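Local coordinates for uncharacterized protein (Parabacteroides merdae, PDB 4R7F) that is of unknown function but is built of immunoglobulin-like beta-sandwich domains, the first of them related to the type 9 secretion system plug proteins, at residues Val3-Asp8 against Ala117-Asn122; Tyr53-Val58 against Tyr99-Pro104; Met254-Arg259 against Tyr344-Leu349. One frame throughout, in Å; residues are numbered along the deposited sequence.

Overall arrangement
Contacts 1 and 2 belong to one beta sandwich and share a sheet, in which strands 53-60 and 114-122 are neighbours; Ala117 O and Val58 N, 2.8 Å apart, probably hydrogen-bond between them. Contact 2 is the buried core, where tyrosines and leucines of facing sheets interlock. Contact 1 lies on the other face of the shared sheet, partly buried, where one phenylalanine of the N-terminal segment rests on an alanine and a glutamine. Contact 3 lies in a different part of the chain, on other sheets, its centre about 33 Å from that of contact 2. It too is buried, yet polar: an aspartate carboxylate takes hydrogen bonds from two tyrosine hydroxyls and joins a loop to a strand.

Contact 1 of 3, residues Val3-Asp8 against Ala117-Asn122; sequences VKFFTD and AIQVYN
Phe5 rests on strand 114-122 through its CB and one side of its ring, meeting Ala117 and Gln119. The nearest approach is methylene to methyl, Phe5 CB to Ala117 CB at 3.7 Å, and the same methyl lies 4.0 Å from Phe5 CD2. A small residue suits position 117, because its short side chain lets the Phe5 backbone come close to the strand. Two residues along, the amide of Gln119 stands at the rim of the ring: OE1 lies 3.8 Å from Phe5 CE2, near the ring plane, and the amide is turned 74° from that plane. This is van der Waals contact, with no hydrogen bond across it. The bend at chi2 of Gln119 (-146°) helps bring the amide to the ring, and its NE2 is held by a hydrogen bond to Thr132 OG1 on the neighbouring strand 129-138. The amide itself thus lies against the aromatic edge, while its NE2 finds a partner outside the pair.

Further out, Phe5 is positioned by a backbone hydrogen bond with Trp64 and by its carbonyl, which receives Arg191 NH1; its side chain also touches Cys60. Ala117 is fixed by backbone pairing with Val58. The N-terminal segment therefore packs on the outer face of a sheet whose other face looks into the core of an immunoglobulin-like beta sandwich.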
loop_
_atom_site.group_PDB
_atom_site.type_symbol
_atom_site.label_atom_id
_atom_site.label_comp_id
_atom_site.label_asym_id
_atom_site.label_seq_id
_atom_site.Cartn_x
_atom_site.Cartn_y
_atom_site.Cartn_z
ATOM N N VAL A 3 -22.585 -20.045 -20.018
ATOM C CA VAL A 3 -22.832 -18.664 -19.547
ATOM C C VAL A 3 -21.997 -18.287 -18.323
ATOM O O VAL A 3 -21.885 -19.076 -17.380
ATOM C CB VAL A 3 -24.306 -18.535 -19.062
ATOM C CG1 VAL A 3 -24.570 -17.210 -18.359
ATOM C CG2 VAL A 3 -25.273 -18.730 -20.220
ATOM N N LYS A 4 -21.495 -17.056 -18.316
ATOM C CA LYS A 4 -20.622 -16.549 -17.258
ATOM C C LYS A 4 -21.356 -15.584 -16.358
ATOM O O LYS A 4 -22.180 -14.805 -16.830
ATOM C CB LYS A 4 -19.370 -15.889 -17.860
ATOM C CG LYS A 4 -18.382 -16.943 -18.355
ATOM C CD LYS A 4 -17.136 -16.360 -18.984
ATOM C CE LYS A 4 -16.496 -17.409 -19.881
ATOM N NZ LYS A 4 -15.019 -17.257 -19.975
ATOM N N PHE A 5 -21.049 -15.661 -15.062
ATOM C CA PHE A 5 -21.648 -14.812 -14.055
ATOM C C PHE A 5 -20.635 -13.739 -13.693
ATOM O O PHE A 5 -19.464 -14.023 -13.459
ATOM C CB PHE A 5 -22.035 -15.603 -12.801
ATOM C CG PHE A 5 -23.054 -16.662 -13.059
ATOM C CD1 PHE A 5 -22.694 -17.848 -13.650
ATOM C CD2 PHE A 5 -24.382 -16.450 -12.749
ATOM C CE1 PHE A 5 -23.653 -18.807 -13.946
ATOM C CE2 PHE A 5 -25.329 -17.401 -13.013
ATOM C CZ PHE A 5 -24.975 -18.574 -13.624
ATOM N N PHE A 6 -21.105 -12.509 -13.664
ATOM C CA PHE A 6 -20.274 -11.382 -13.354
ATOM C C PHE A 6 -21.126 -10.360 -12.682
ATOM O O PHE A 6 -22.350 -10.330 -12.867
ATOM C CB PHE A 6 -19.599 -10.814 -14.613
ATOM C CG PHE A 6 -20.536 -10.390 -15.707
ATOM C CD1 PHE A 6 -20.976 -11.306 -16.666
ATOM C CD2 PHE A 6 -20.916 -9.073 -15.833
ATOM C CE1 PHE A 6 -21.798 -10.916 -17.709
ATOM C CE2 PHE A 6 -21.762 -8.665 -16.878
ATOM C CZ PHE A 6 -22.204 -9.582 -17.818
ATOM N N THR A 7 -20.500 -9.541 -11.868
ATOM C CA THR A 7 -21.249 -8.496 -11.194
ATOM C C THR A 7 -21.806 -7.539 -12.217
ATOM O O THR A 7 -21.050 -6.924 -12.978
ATOM C CB THR A 7 -20.369 -7.766 -10.215
ATOM O OG1 THR A 7 -19.931 -8.713 -9.230
ATOM C CG2 THR A 7 -21.139 -6.599 -9.547
ATOM N N ASP A 8 -23.127 -7.452 -12.236
ATOM C CA ASP A 8 -23.880 -6.626 -13.187
ATOM C C ASP A 8 -25.313 -6.328 -12.711
ATOM O O ASP A 8 -25.897 -7.076 -11.970
ATOM C CB ASP A 8 -23.948 -7.351 -14.515
ATOM C CG ASP A 8 -24.287 -6.435 -15.679
ATOM O OD1 ASP A 8 -24.090 -5.195 -15.597
ATOM O OD2 ASP A 8 -24.765 -6.981 -16.689
ATOM N N ALA A 117 -21.807 -16.485 -7.084
ATOM C CA ALA A 117 -22.634 -15.477 -7.686
ATOM C C ALA A 117 -23.979 -15.414 -6.981
ATOM O O ALA A 117 -24.706 -16.411 -6.871
ATOM C CB ALA A 117 -22.810 -15.755 -9.150
ATOM N N ILE A 118 -24.295 -14.219 -6.488
ATOM C CA ILE A 118 -25.526 -13.961 -5.760
ATOM C C ILE A 118 -26.506 -13.314 -6.711
ATOM O O ILE A 118 -26.280 -12.189 -7.145
ATOM C CB ILE A 118 -25.291 -13.015 -4.564
ATOM C CG1 ILE A 118 -24.312 -13.632 -3.578
ATOM C CG2 ILE A 118 -26.590 -12.723 -3.858
ATOM C CD1 ILE A 118 -24.586 -15.082 -3.236
ATOM N N GLN A 119 -27.590 -14.008 -7.050
ATOM C CA GLN A 119 -28.565 -13.441 -7.979
ATOM C C GLN A 119 -29.736 -12.981 -7.163
ATOM O O GLN A 119 -30.232 -13.734 -6.353
ATOM C CB GLN A 119 -29.008 -14.462 -8.990
ATOM C CG GLN A 119 -27.842 -15.154 -9.612
ATOM C CD GLN A 119 -28.099 -15.512 -11.032
ATOM O OE1 GLN A 119 -28.647 -16.572 -11.340
ATOM N NE2 GLN A 119 -27.703 -14.621 -11.922
ATOM N N VAL A 120 -30.133 -11.727 -7.344
ATOM C CA VAL A 120 -31.211 -11.138 -6.571
ATOM C C VAL A 120 -32.411 -10.899 -7.479
ATOM O O VAL A 120 -32.281 -10.699 -8.686
ATOM C CB VAL A 120 -30.769 -9.858 -5.852
ATOM C CG1 VAL A 120 -31.931 -9.220 -5.096
ATOM C CG2 VAL A 120 -29.596 -10.174 -4.912
ATOM N N TYR A 121 -33.592 -10.997 -6.891
ATOM C CA TYR A 121 -34.842 -10.836 -7.637
ATOM C C TYR A 121 -35.897 -10.317 -6.694
ATOM O O TYR A 121 -35.753 -10.416 -5.451
ATOM C CB TYR A 121 -35.290 -12.188 -8.270
ATOM C CG TYR A 121 -35.425 -13.337 -7.281
ATOM C CD1 TYR A 121 -36.627 -13.575 -6.605
ATOM C CD2 TYR A 121 -34.338 -14.173 -6.987
ATOM C CE1 TYR A 121 -36.746 -14.620 -5.692
ATOM C CE2 TYR A 121 -34.453 -15.211 -6.061
ATOM C CZ TYR A 121 -35.660 -15.428 -5.425
ATOM O OH TYR A 121 -35.785 -16.455 -4.527
ATOM N N ASN A 122 -36.946 -9.750 -7.284
ATOM C CA ASN A 122 -38.163 -9.405 -6.569
ATOM C C ASN A 122 -38.914 -10.691 -6.242
ATOM O O ASN A 122 -39.135 -11.490 -7.154
ATOM C CB ASN A 122 -39.023 -8.547 -7.481
ATOM C CG ASN A 122 -40.147 -7.865 -6.743
ATOM O OD1 ASN A 122 -40.786 -8.430 -5.829
ATOM N ND2 ASN A 122 -40.397 -6.634 -7.130
#

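Contact 2 of 3, residues Tyr53-Val58 against Tyr99-Pro104; sequences YAYNVV and YRLLLP
Tyr53 and Tyr55 reach from one sheet of a beta sandwich to Tyr99, Leu101 and Leu103 of the other. The axes of strands 53-58 and 99-103 approach to 10.5 Å and cross at -28°, as in the aligned packing of two twisted sheets; no backbone hydrogen bond spans such a gap, so large side chains must fill it.

The tight part lies at two places. Tyr53 drives its ring edge into the face of Tyr99, a T-shaped pair with centroids 5.0 Å apart and planes at 75°. Tyr53 CE2 does the touching, 3.5 Å from Tyr99 CZ and displaced toward the rim of the ring beneath. Next along, Leu101 lays both methyls on one face of Tyr55: CD2 sits over the centre of the ring, 3.9 Å from the centroid in a CH-pi contact, while CD1 is shifted toward CE1 and the hydroxyl of Tyr55. Tyr55 meets it by placing CG between the backbone N and carbonyl carbon (chi1 64°). A branched leucine suits this place because its two methyls can meet one ring at different points.

Packing slackens toward Leu103, whose CD2 comes no nearer to Tyr55 than 4.1 Å, at OH. Shortening Tyr99 to an alanine would probably leave the edge of Tyr53 without its aromatic partner, remove the stack with Phe43 and open a gap between the sheets.

At the other end, beside the T-shaped pair, the contact takes in a single water. It lies 2.9 Å from Tyr99 OH and bridges weakly to Tyr53 OH, 3.3 Å away, joining the phenol groups of the pair.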
loop_
_atom_site.group_PDB
_atom_site.type_symbol
_atom_site.label_atom_id
_atom_site.label_comp_id
_atom_site.label_asym_id
_atom_site.label_seq_id
_atom_site.Cartn_x
_atom_site.Cartn_y
_atom_site.Cartn_z
ATOM N N TYR A 53 -37.052 -8.218 -1.785
ATOM C CA TYR A 53 -36.068 -8.901 -2.619
ATOM C C TYR A 53 -35.544 -10.138 -1.918
ATOM O O TYR A 53 -35.332 -10.132 -0.706
ATOM C CB TYR A 53 -34.874 -8.008 -2.953
ATOM C CG TYR A 53 -35.191 -6.713 -3.652
ATOM C CD1 TYR A 53 -35.603 -6.690 -4.979
ATOM C CD2 TYR A 53 -34.994 -5.487 -3.007
ATOM C CE1 TYR A 53 -35.862 -5.480 -5.635
ATOM C CE2 TYR A 53 -35.240 -4.275 -3.656
ATOM C CZ TYR A 53 -35.687 -4.277 -4.957
ATOM O OH TYR A 53 -35.957 -3.068 -5.561
ATOM N N ALA A 54 -35.321 -11.184 -2.706
ATOM C CA ALA A 54 -34.736 -12.421 -2.239
ATOM C C ALA A 54 -33.535 -12.829 -3.132
ATOM O O ALA A 54 -33.417 -12.381 -4.263
ATOM C CB ALA A 54 -35.807 -13.507 -2.259
ATOM N N TYR A 55 -32.660 -13.701 -2.644
ATOM C CA TYR A 55 -31.478 -14.101 -3.435
ATOM C C TYR A 55 -31.233 -15.606 -3.517
ATOM O O TYR A 55 -31.674 -16.349 -2.657
ATOM C CB TYR A 55 -30.224 -13.421 -2.882
ATOM C CG TYR A 55 -29.859 -13.832 -1.481
ATOM C CD1 TYR A 55 -30.479 -13.236 -0.391
ATOM C CD2 TYR A 55 -28.880 -14.787 -1.237
ATOM C CE1 TYR A 55 -30.156 -13.590 0.904
ATOM C CE2 TYR A 55 -28.539 -15.142 0.067
ATOM C CZ TYR A 55 -29.194 -14.541 1.135
ATOM O OH TYR A 55 -28.911 -14.863 2.442
ATOM N N ASN A 56 -30.544 -16.019 -4.586
ATOM C CA ASN A 56 -29.978 -17.352 -4.733
ATOM C C ASN A 56 -28.452 -17.323 -4.782
ATOM O O ASN A 56 -27.852 -16.412 -5.364
ATOM C CB ASN A 56 -30.418 -18.007 -6.046
ATOM C CG ASN A 56 -31.906 -18.071 -6.199
ATOM O OD1 ASN A 56 -32.657 -18.307 -5.252
ATOM N ND2 ASN A 56 -32.344 -17.877 -7.415
ATOM N N VAL A 57 -27.840 -18.373 -4.245
ATOM C CA VAL A 57 -26.407 -18.556 -4.272
ATOM C C VAL A 57 -26.055 -19.528 -5.398
ATOM O O VAL A 57 -26.579 -20.653 -5.463
ATOM C CB VAL A 57 -25.922 -19.064 -2.905
ATOM C CG1 VAL A 57 -24.416 -19.194 -2.858
ATOM C CG2 VAL A 57 -26.382 -18.101 -1.824
ATOM N N VAL A 58 -25.179 -19.084 -6.301
ATOM C CA VAL A 58 -24.711 -19.928 -7.401
ATOM C C VAL A 58 -23.232 -20.183 -7.221
ATOM O O VAL A 58 -22.431 -19.250 -7.121
ATOM C CB VAL A 58 -24.937 -19.303 -8.783
ATOM C CG1 VAL A 58 -24.349 -20.194 -9.854
ATOM C CG2 VAL A 58 -26.424 -19.082 -9.065
ATOM N N TYR A 99 -30.249 -1.135 0.735
ATOM C CA TYR A 99 -30.297 -2.532 1.149
ATOM C C TYR A 99 -28.891 -3.054 1.375
ATOM O O TYR A 99 -27.938 -2.657 0.711
ATOM C CB TYR A 99 -30.933 -3.380 0.059
ATOM C CG TYR A 99 -32.385 -3.049 -0.215
ATOM C CD1 TYR A 99 -32.728 -1.958 -0.999
ATOM C CD2 TYR A 99 -33.425 -3.833 0.322
ATOM C CE1 TYR A 99 -34.051 -1.640 -1.247
ATOM C CE2 TYR A 99 -34.764 -3.527 0.073
ATOM C CZ TYR A 99 -35.069 -2.414 -0.696
ATOM O OH TYR A 99 -36.373 -2.084 -0.971
ATOM N N ARG A 100 -28.772 -3.981 2.294
ATOM C CA ARG A 100 -27.485 -4.513 2.708
ATOM C C ARG A 100 -27.685 -5.973 3.034
ATOM O O ARG A 100 -28.592 -6.324 3.781
ATOM C CB ARG A 100 -26.994 -3.767 3.921
ATOM C CG ARG A 100 -25.633 -4.176 4.437
ATOM C CD ARG A 100 -24.989 -2.938 5.054
ATOM N NE ARG A 100 -24.114 -3.227 6.173
ATOM C CZ ARG A 100 -24.553 -3.598 7.369
ATOM N NH1 ARG A 100 -25.856 -3.754 7.600
ATOM N NH2 ARG A 100 -23.682 -3.843 8.334
ATOM N N LEU A 101 -26.852 -6.800 2.419
ATOM C CA LEU A 101 -26.793 -8.231 2.628
ATOM C C LEU A 101 -25.349 -8.550 2.934
ATOM O O LEU A 101 -24.456 -8.229 2.140
ATOM C CB LEU A 101 -27.230 -8.961 1.360
ATOM C CG LEU A 101 -27.015 -10.468 1.297
ATOM C CD1 LEU A 101 -27.887 -11.188 2.312
ATOM C CD2 LEU A 101 -27.356 -10.956 -0.084
ATOM N N LEU A 102 -25.119 -9.131 4.105
ATOM C CA LEU A 102 -23.819 -9.663 4.456
ATOM C C LEU A 102 -23.816 -11.180 4.261
ATOM O O LEU A 102 -24.799 -11.872 4.575
ATOM C CB LEU A 102 -23.488 -9.336 5.896
ATOM C CG LEU A 102 -23.558 -7.860 6.239
ATOM C CD1 LEU A 102 -23.188 -7.653 7.699
ATOM C CD2 LEU A 102 -22.642 -7.073 5.327
ATOM N N LEU A 103 -22.707 -11.688 3.744
ATOM C CA LEU A 103 -22.507 -13.108 3.592
ATOM C C LEU A 103 -21.097 -13.511 4.012
ATOM O O LEU A 103 -20.148 -12.798 3.754
ATOM C CB LEU A 103 -22.705 -13.486 2.148
ATOM C CG LEU A 103 -24.144 -13.500 1.651
ATOM C CD1 LEU A 103 -24.179 -13.444 0.129
ATOM C CD2 LEU A 103 -24.854 -14.741 2.151
ATOM N N PRO A 104 -20.953 -14.664 4.672
ATOM C CA PRO A 104 -22.039 -15.513 5.137
ATOM C C PRO A 104 -22.788 -14.833 6.298
ATOM O O PRO A 104 -22.298 -13.848 6.866
ATOM C CB PRO A 104 -21.306 -16.745 5.644
ATOM C CG PRO A 104 -20.049 -16.165 6.197
ATOM C CD PRO A 104 -19.653 -15.144 5.161
HETATM O O HOH W 1 -37.046 -0.733 -3.471
#

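Contact 3 of 3, residues Met254-Arg259 against Tyr344-Leu349; sequences MTDYRR and YNYQYL
A buried carboxylate-tyrosine cluster joins the loop that follows strand 248-253 to strand 342-352, which belongs to another sheet. At its centre Asp256 OD2 accepts two hydrogen bonds, from Tyr346 OH at 2.6 Å and from Tyr348 OH at 2.8 Å. The two donors use different lone pairs: Tyr346 comes to the syn side, that of the other carboxylate oxygen, and Tyr348 to the anti side. Tyr346 and Asp256 come from opposite directions, with ring and carboxylate planes 45° apart, whereas Tyr348 crosses the aspartate at about a right angle. In both rings OD2 lies at the edge, near the ring plane, as suits a phenol donating from its end.

Two residues apart on one strand, the tyrosines have hydroxyls close enough to share a single oxygen. A chi1 of 71° turns the Tyr346 ring in over its own backbone and toward the loop. The Tyr348 ring lies against Phe295, Leu297 and Val307 and still carries a hydroxyl to the carboxylate, a pairing that suits tyrosine; the CB of Asp256 adds a contact to Tyr348 CE2 at 3.9 Å.

The second oxygen, OD1, is hydrogen-bonded to His238 NE2, so both carboxylate oxygens are satisfied although the residue is buried. Backbone hydrogen bonds of Asp256 with Thr296 and Ala298 tie the loop to strand 290-298 and set the aspartate in place. Hydrogen bonds of this kind, between a loop off one sheet and a strand of the sheet it faces, are consistent with the immunoglobulin-like beta-sandwich build of domains in this protein.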
loop_
_atom_site.group_PDB
_atom_site.type_symbol
_atom_site.label_atom_id
_atom_site.label_comp_id
_atom_site.label_asym_id
_atom_site.label_seq_id
_atom_site.Cartn_x
_atom_site.Cartn_y
_atom_site.Cartn_z
HETATM N N MSE A 254 -16.405 19.132 -15.687
HETATM C CA MSE A 254 -15.438 19.787 -16.536
HETATM C C MSE A 254 -15.088 18.857 -17.652
HETATM O O MSE A 254 -15.220 17.631 -17.540
HETATM C CB MSE A 254 -14.185 20.092 -15.730
HETATM C CG MSE A 254 -14.422 21.251 -14.745
HETATM SE SE MSE A 254 -12.756 21.521 -13.731
HETATM C CE MSE A 254 -13.419 23.093 -12.735
ATOM N N THR A 255 -14.665 19.452 -18.754
ATOM C CA THR A 255 -14.399 18.729 -19.974
ATOM C C THR A 255 -13.136 17.892 -19.826
ATOM O O THR A 255 -12.141 18.342 -19.260
ATOM C CB THR A 255 -14.312 19.699 -21.158
ATOM O OG1 THR A 255 -15.589 20.315 -21.305
ATOM C CG2 THR A 255 -13.973 18.978 -22.466
ATOM N N ASP A 256 -13.219 16.658 -20.302
ATOM C CA ASP A 256 -12.078 15.759 -20.289
ATOM C C ASP A 256 -11.437 15.737 -21.666
ATOM O O ASP A 256 -12.142 15.910 -22.650
ATOM C CB ASP A 256 -12.520 14.343 -19.892
ATOM C CG ASP A 256 -13.007 14.254 -18.449
ATOM O OD1 ASP A 256 -12.369 14.901 -17.600
ATOM O OD2 ASP A 256 -13.980 13.496 -18.154
ATOM N N TYR A 257 -10.120 15.485 -21.712
ATOM C CA TYR A 257 -9.357 15.450 -22.948
ATOM C C TYR A 257 -8.515 14.180 -22.942
ATOM O O TYR A 257 -8.267 13.621 -21.888
ATOM C CB TYR A 257 -8.466 16.717 -23.089
ATOM C CG TYR A 257 -9.246 18.048 -23.055
ATOM C CD1 TYR A 257 -9.523 18.685 -21.848
ATOM C CD2 TYR A 257 -9.714 18.633 -24.221
ATOM C CE1 TYR A 257 -10.254 19.860 -21.803
ATOM C CE2 TYR A 257 -10.431 19.811 -24.200
ATOM C CZ TYR A 257 -10.699 20.416 -22.984
ATOM O OH TYR A 257 -11.441 21.556 -22.937
ATOM N N ARG A 258 -8.101 13.723 -24.124
ATOM C CA ARG A 258 -7.133 12.629 -24.239
ATOM C C ARG A 258 -5.884 12.961 -23.436
ATOM O O ARG A 258 -5.464 14.096 -23.390
ATOM C CB ARG A 258 -6.798 12.327 -25.699
ATOM C CG ARG A 258 -8.010 11.735 -26.418
ATOM C CD ARG A 258 -7.806 11.384 -27.887
ATOM N NE ARG A 258 -6.828 10.316 -28.085
ATOM C CZ ARG A 258 -6.572 9.703 -29.247
ATOM N NH1 ARG A 258 -7.231 10.037 -30.349
ATOM N NH2 ARG A 258 -5.661 8.728 -29.305
ATOM N N ARG A 259 -5.345 11.956 -22.750
ATOM C CA ARG A 259 -4.163 12.120 -21.908
ATOM C C ARG A 259 -2.997 11.266 -22.407
ATOM O O ARG A 259 -2.002 11.130 -21.726
ATOM C CB ARG A 259 -4.490 11.729 -20.454
ATOM C CG ARG A 259 -5.433 12.693 -19.769
ATOM C CD ARG A 259 -5.549 12.460 -18.276
ATOM N NE ARG A 259 -6.086 11.127 -18.015
ATOM C CZ ARG A 259 -6.010 10.484 -16.857
ATOM N NH1 ARG A 259 -5.431 11.047 -15.829
ATOM N NH2 ARG A 259 -6.520 9.265 -16.730
ATOM N N TYR A 344 -15.831 9.796 -7.127
ATOM C CA TYR A 344 -15.749 8.752 -8.168
ATOM C C TYR A 344 -14.408 8.751 -8.885
ATOM O O TYR A 344 -13.921 9.811 -9.300
ATOM C CB TYR A 344 -16.889 8.930 -9.194
ATOM C CG TYR A 344 -18.264 8.518 -8.663
ATOM C CD1 TYR A 344 -18.972 9.322 -7.751
ATOM C CD2 TYR A 344 -18.873 7.324 -9.087
ATOM C CE1 TYR A 344 -20.220 8.941 -7.270
ATOM C CE2 TYR A 344 -20.104 6.937 -8.600
ATOM C CZ TYR A 344 -20.770 7.744 -7.683
ATOM O OH TYR A 344 -21.998 7.336 -7.226
ATOM N N ASN A 345 -13.813 7.564 -9.024
ATOM C CA ASN A 345 -12.789 7.339 -10.045
ATOM C C ASN A 345 -13.476 6.912 -11.359
ATOM O O ASN A 345 -14.469 6.181 -11.354
ATOM C CB ASN A 345 -11.845 6.184 -9.678
ATOM C CG ASN A 345 -10.853 6.490 -8.550
ATOM O OD1 ASN A 345 -9.857 5.794 -8.432
ATOM N ND2 ASN A 345 -11.120 7.469 -7.715
ATOM N N TYR A 346 -12.886 7.274 -12.486
ATOM C CA TYR A 346 -13.398 6.858 -13.768
ATOM C C TYR A 346 -12.346 7.016 -14.846
ATOM O O TYR A 346 -11.380 7.732 -14.668
ATOM C CB TYR A 346 -14.683 7.639 -14.143
ATOM C CG TYR A 346 -14.488 9.109 -14.496
ATOM C CD1 TYR A 346 -14.367 10.091 -13.518
ATOM C CD2 TYR A 346 -14.459 9.518 -15.819
ATOM C CE1 TYR A 346 -14.217 11.444 -13.879
ATOM C CE2 TYR A 346 -14.300 10.849 -16.173
ATOM C CZ TYR A 346 -14.165 11.811 -15.215
ATOM O OH TYR A 346 -14.026 13.130 -15.630
ATOM N N GLN A 347 -12.555 6.336 -15.970
ATOM C CA GLN A 347 -11.716 6.505 -17.131
ATOM C C GLN A 347 -12.473 6.050 -18.356
ATOM O O GLN A 347 -13.606 5.527 -18.287
ATOM C CB GLN A 347 -10.439 5.700 -16.987
ATOM C CG GLN A 347 -10.679 4.225 -17.075
ATOM C CD GLN A 347 -9.425 3.381 -16.903
ATOM O OE1 GLN A 347 -8.295 3.875 -16.879
ATOM N NE2 GLN A 347 -9.628 2.078 -16.787
ATOM N N TYR A 348 -11.812 6.222 -19.480
ATOM C CA TYR A 348 -12.385 5.993 -20.763
ATOM C C TYR A 348 -11.564 4.936 -21.489
ATOM O O TYR A 348 -10.387 5.131 -21.755
ATOM C CB TYR A 348 -12.358 7.296 -21.559
ATOM C CG TYR A 348 -13.225 8.419 -21.010
ATOM C CD1 TYR A 348 -14.630 8.390 -21.093
ATOM C CD2 TYR A 348 -12.640 9.545 -20.470
ATOM C CE1 TYR A 348 -15.389 9.446 -20.619
ATOM C CE2 TYR A 348 -13.394 10.585 -19.991
ATOM C CZ TYR A 348 -14.753 10.543 -20.051
ATOM O OH TYR A 348 -15.440 11.640 -19.570
ATOM N N LEU A 349 -12.201 3.825 -21.818
ATOM C CA LEU A 349 -11.530 2.751 -22.507
ATOM C C LEU A 349 -12.050 2.672 -23.928
ATOM O O LEU A 349 -13.216 2.871 -24.166
ATOM C CB LEU A 349 -11.803 1.422 -21.812
ATOM C CG LEU A 349 -11.253 1.196 -20.412
ATOM C CD1 LEU A 349 -11.620 -0.226 -19.981
ATOM C CD2 LEU A 349 -9.747 1.377 -20.387
#